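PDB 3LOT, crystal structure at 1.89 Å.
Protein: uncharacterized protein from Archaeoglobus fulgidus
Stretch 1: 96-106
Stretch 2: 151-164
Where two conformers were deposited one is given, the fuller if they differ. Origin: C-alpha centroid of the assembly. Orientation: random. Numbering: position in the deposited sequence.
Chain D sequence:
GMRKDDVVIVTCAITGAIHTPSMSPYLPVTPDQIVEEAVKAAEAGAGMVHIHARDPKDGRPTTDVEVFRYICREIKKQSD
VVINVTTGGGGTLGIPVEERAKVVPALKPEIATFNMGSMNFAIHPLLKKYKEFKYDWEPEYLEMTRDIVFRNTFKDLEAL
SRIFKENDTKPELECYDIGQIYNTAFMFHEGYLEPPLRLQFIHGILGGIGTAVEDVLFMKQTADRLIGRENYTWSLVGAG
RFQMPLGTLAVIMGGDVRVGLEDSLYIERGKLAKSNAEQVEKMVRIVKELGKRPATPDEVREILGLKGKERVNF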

# COMPACT_ATOMS: atom_id res chain seq x y z
N PRO D 96 6.91 -14.21 -33.18
CA PRO D 96 6.39 -15.04 -32.06
C PRO D 96 7.47 -15.67 -31.12
O PRO D 96 8.66 -15.71 -31.44
CB PRO D 96 5.55 -16.15 -32.77
CG PRO D 96 5.99 -16.18 -34.19
CD PRO D 96 6.81 -14.90 -34.50
N VAL D 97 7.04 -16.18 -29.97
CA VAL D 97 7.97 -16.86 -29.02
C VAL D 97 8.71 -18.10 -29.59
O VAL D 97 9.93 -18.22 -29.46
CB VAL D 97 7.20 -17.20 -27.68
CG1 VAL D 97 7.90 -18.32 -26.86
CG2 VAL D 97 7.02 -15.92 -26.88
N GLU D 98 7.99 -19.01 -30.23
CA GLU D 98 8.64 -20.19 -30.80
C GLU D 98 9.83 -19.83 -31.77
O GLU D 98 10.75 -20.66 -31.96
CB GLU D 98 7.61 -21.08 -31.49
N GLU D 99 9.81 -18.61 -32.34
CA GLU D 99 10.90 -18.17 -33.24
C GLU D 99 11.94 -17.41 -32.44
O GLU D 99 13.13 -17.61 -32.65
CB GLU D 99 10.37 -17.34 -34.43
CG GLU D 99 11.43 -16.83 -35.43
CD GLU D 99 12.20 -17.93 -36.16
OE1 GLU D 99 11.64 -19.02 -36.35
OE2 GLU D 99 13.36 -17.67 -36.55
N ARG D 100 11.48 -16.57 -31.51
CA ARG D 100 12.34 -15.81 -30.58
C ARG D 100 13.10 -16.75 -29.66
O ARG D 100 14.27 -16.49 -29.28
CB ARG D 100 11.47 -14.87 -29.71
CG ARG D 100 11.41 -13.35 -30.09
CD ARG D 100 10.01 -12.71 -29.77
NE ARG D 100 9.68 -12.92 -28.37
CZ ARG D 100 8.48 -12.83 -27.77
NH1 ARG D 100 7.35 -12.48 -28.38
NH2 ARG D 100 8.46 -13.09 -26.47
N ALA D 101 12.46 -17.87 -29.33
CA ALA D 101 13.03 -18.85 -28.38
C ALA D 101 14.19 -19.68 -28.94
O ALA D 101 14.92 -20.31 -28.16
CB ALA D 101 11.95 -19.80 -27.87
N LYS D 102 14.39 -19.66 -30.25
CA LYS D 102 15.38 -20.56 -30.91
C LYS D 102 16.82 -20.37 -30.46
O LYS D 102 17.66 -21.27 -30.58
CB LYS D 102 15.33 -20.38 -32.42
CG LYS D 102 14.05 -20.86 -33.01
CD LYS D 102 14.07 -20.78 -34.52
CE LYS D 102 13.08 -21.79 -35.16
NZ LYS D 102 12.53 -21.18 -36.42
N VAL D 103 17.12 -19.18 -29.97
CA VAL D 103 18.42 -18.89 -29.42
C VAL D 103 18.74 -19.82 -28.25
O VAL D 103 19.91 -20.12 -28.04
CB VAL D 103 18.54 -17.38 -29.01
CG1 VAL D 103 17.76 -17.06 -27.73
CG2 VAL D 103 19.97 -16.99 -28.86
N VAL D 104 17.73 -20.33 -27.53
CA VAL D 104 17.96 -21.12 -26.31
C VAL D 104 18.51 -22.53 -26.64
O VAL D 104 19.54 -22.91 -26.10
CB VAL D 104 16.77 -21.08 -25.32
CG1 VAL D 104 16.97 -22.01 -24.14
CG2 VAL D 104 16.57 -19.61 -24.81
N PRO D 105 17.90 -23.24 -27.59
CA PRO D 105 18.47 -24.52 -27.98
C PRO D 105 19.75 -24.40 -28.83
O PRO D 105 20.64 -25.26 -28.75
CB PRO D 105 17.34 -25.18 -28.79
CG PRO D 105 16.45 -24.05 -29.16
CD PRO D 105 16.49 -23.17 -27.98
N ALA D 106 19.86 -23.33 -29.60
CA ALA D 106 21.08 -23.06 -30.37
C ALA D 106 22.29 -22.78 -29.46
O ALA D 106 23.38 -23.36 -29.63
CB ALA D 106 20.86 -21.95 -31.37
N ARG D 151 3.58 -10.64 -27.76
CA ARG D 151 2.74 -11.80 -27.52
C ARG D 151 3.44 -12.90 -26.69
O ARG D 151 4.52 -13.38 -27.07
CB ARG D 151 2.30 -12.36 -28.87
CG ARG D 151 1.33 -13.55 -28.81
CD ARG D 151 1.40 -14.42 -30.05
NE ARG D 151 0.43 -15.50 -29.93
CZ ARG D 151 -0.87 -15.38 -30.21
NH1 ARG D 151 -1.36 -14.21 -30.64
NH2 ARG D 151 -1.67 -16.43 -30.08
N ASN D 152 2.83 -13.31 -25.58
CA ASN D 152 3.38 -14.39 -24.77
C ASN D 152 2.20 -15.07 -24.08
O ASN D 152 1.89 -14.76 -22.93
CB ASN D 152 4.42 -13.87 -23.75
CG ASN D 152 5.52 -12.99 -24.40
OD1 ASN D 152 6.56 -13.53 -24.84
ND2 ASN D 152 5.32 -11.63 -24.42
N THR D 153 1.53 -15.94 -24.81
CA THR D 153 0.34 -16.60 -24.32
C THR D 153 0.69 -17.72 -23.34
O THR D 153 1.84 -18.10 -23.23
CB THR D 153 -0.46 -17.26 -25.47
OG1 THR D 153 0.27 -18.36 -26.00
CG2 THR D 153 -0.81 -16.24 -26.59
N PHE D 154 -0.29 -18.22 -22.61
CA PHE D 154 -0.03 -19.28 -21.67
C PHE D 154 0.47 -20.51 -22.41
O PHE D 154 1.41 -21.17 -21.97
CB PHE D 154 -1.26 -19.57 -20.81
CG PHE D 154 -1.48 -18.54 -19.76
CD1 PHE D 154 -0.66 -18.48 -18.66
CD2 PHE D 154 -2.50 -17.61 -19.88
CE1 PHE D 154 -0.86 -17.53 -17.67
CE2 PHE D 154 -2.69 -16.64 -18.91
CZ PHE D 154 -1.85 -16.59 -17.80
N LYS D 155 -0.10 -20.80 -23.57
CA LYS D 155 0.45 -21.86 -24.41
C LYS D 155 1.92 -21.61 -24.80
O LYS D 155 2.74 -22.53 -24.78
CB LYS D 155 -0.36 -22.05 -25.69
CG LYS D 155 -0.05 -23.37 -26.40
CD LYS D 155 -0.93 -23.53 -27.62
CE LYS D 155 -0.62 -24.81 -28.39
NZ LYS D 155 -1.00 -24.70 -29.86
N ASP D 156 2.24 -20.39 -25.20
CA ASP D 156 3.65 -20.03 -25.49
C ASP D 156 4.53 -20.29 -24.25
O ASP D 156 5.61 -20.85 -24.36
CB ASP D 156 3.80 -18.55 -25.81
CG ASP D 156 3.19 -18.14 -27.16
OD1 ASP D 156 3.01 -18.99 -28.06
OD2 ASP D 156 2.94 -16.92 -27.31
N LEU D 157 4.06 -19.87 -23.08
CA LEU D 157 4.88 -19.94 -21.86
C LEU D 157 5.10 -21.40 -21.40
O LEU D 157 6.16 -21.74 -20.86
CB LEU D 157 4.25 -19.10 -20.73
CG LEU D 157 4.09 -17.62 -21.08
CD1 LEU D 157 3.30 -16.89 -20.01
CD2 LEU D 157 5.45 -16.98 -21.36
N GLU D 158 4.12 -22.26 -21.63
CA GLU D 158 4.27 -23.65 -21.31
C GLU D 158 5.41 -24.24 -22.14
O GLU D 158 6.31 -24.89 -21.60
CB GLU D 158 2.97 -24.41 -21.60
CG GLU D 158 1.84 -24.08 -20.64
CD GLU D 158 0.48 -24.60 -21.10
OE1 GLU D 158 0.42 -25.63 -21.82
OE2 GLU D 158 -0.54 -24.00 -20.70
N ALA D 159 5.39 -23.99 -23.45
CA ALA D 159 6.41 -24.54 -24.36
C ALA D 159 7.80 -23.95 -24.04
O ALA D 159 8.81 -24.68 -24.07
CB ALA D 159 6.03 -24.27 -25.84
N LEU D 160 7.83 -22.66 -23.73
CA LEU D 160 9.06 -21.96 -23.34
C LEU D 160 9.65 -22.54 -22.05
O LEU D 160 10.86 -22.76 -21.98
CB LEU D 160 8.84 -20.46 -23.21
CG LEU D 160 10.06 -19.54 -23.31
CD1 LEU D 160 10.61 -19.60 -24.71
CD2 LEU D 160 9.72 -18.09 -22.92
N SER D 161 8.81 -22.85 -21.06
CA SER D 161 9.29 -23.42 -19.82
C SER D 161 10.00 -24.74 -20.13
O SER D 161 11.06 -25.01 -19.57
CB SER D 161 8.16 -23.61 -18.81
OG SER D 161 7.41 -24.80 -19.05
N ARG D 162 9.46 -25.53 -21.06
CA ARG D 162 10.08 -26.78 -21.43
C ARG D 162 11.38 -26.63 -22.19
O ARG D 162 12.34 -27.35 -21.91
CB ARG D 162 9.14 -27.61 -22.28
CG ARG D 162 8.01 -28.23 -21.47
CD ARG D 162 7.21 -29.23 -22.35
NE ARG D 162 6.23 -28.55 -23.20
CZ ARG D 162 5.05 -28.07 -22.79
NH1 ARG D 162 4.67 -28.20 -21.51
NH2 ARG D 162 4.24 -27.44 -23.66
N ILE D 163 11.42 -25.70 -23.12
CA ILE D 163 12.62 -25.38 -23.86
C ILE D 163 13.78 -24.98 -22.92
O ILE D 163 14.93 -25.43 -23.10
CB ILE D 163 12.36 -24.28 -24.92
CG1 ILE D 163 11.54 -24.84 -26.07
CG2 ILE D 163 13.68 -23.75 -25.45
CD1 ILE D 163 10.80 -23.79 -26.88
N PHE D 164 13.48 -24.16 -21.92
CA PHE D 164 14.53 -23.72 -20.98
C PHE D 164 15.05 -24.91 -20.18
O PHE D 164 16.26 -25.08 -20.03
CB PHE D 164 14.02 -22.62 -20.03
CG PHE D 164 14.10 -21.24 -20.62
CD1 PHE D 164 13.50 -20.95 -21.85
CD2 PHE D 164 14.77 -20.21 -19.94
CE1 PHE D 164 13.55 -19.63 -22.40
CE2 PHE D 164 14.82 -18.92 -20.48
CZ PHE D 164 14.22 -18.64 -21.72
O HOH W 1 4.61 -15.61 -29.07
O HOH W 2 5.39 -18.92 -30.46

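The polar part of this contact gathers where stretch 2 enters its helix, and the apolar part runs along that helix toward Phe164. Arg100 supplies both direct hydrogen bonds between the stretches. Its CA-to-CB bond points sideways, but the long side chain brings the guanidinium to the partner, where Arg100 NH1 donates to Arg151 O (3.2 Å, N-H...O angle 152°) and Arg100 NH2 to Asn152 OD1 (2.5 Å, 153°). Both acceptors lie at the guanidinium edge, near its plane, where the N-H bonds point. Those acceptors, Arg151 O and Asn152 OD1, are themselves 3.0 Å apart and cannot bond to each other; the guanidinium serves both. Arg100 NE and Asn152 ND2 find partners elsewhere in the structure.

Water serves the amides at the start of the stretch 1 helix. Val97 N, in the first turn after the N-cap Pro96, donates to water 1 (2.7 Å), which in turn donates to Arg151 O (3.0 Å) and Asp156 OD2 (2.8 Å). Arg151 O thus accepts from both Arg100 and water. Glu98 N donates to water 2 at 2.6 Å, and that water reaches Asp156 OD1 through a weak bond of 3.4 Å. Two bonds tie Asp156 to Thr153: Asp156 N donates to Thr153 OG1 (2.9 Å, 166°), a capping bond, and Thr153 N donates to Asp156 OD2 (3.0 Å, 162°).

Beyond the polar end, small and branched side chains pack without needing polar partners. Val97, buried and pointing toward stretch 2, places CG1 3.7 Å from Leu160 CD1. Ala101 points its CB toward stretch 2, 3.4 Å from Leu160 CD1; the Ala101 and Leu160 CA atoms are 7.1 Å apart. Val104 CG1 lies 3.9 Å from Ile163 CG2, and Val104 CG2 lies 3.9 Å from Phe164 CE1, obliquely to the ring. In all, 483 Å² is buried, summed over both sides.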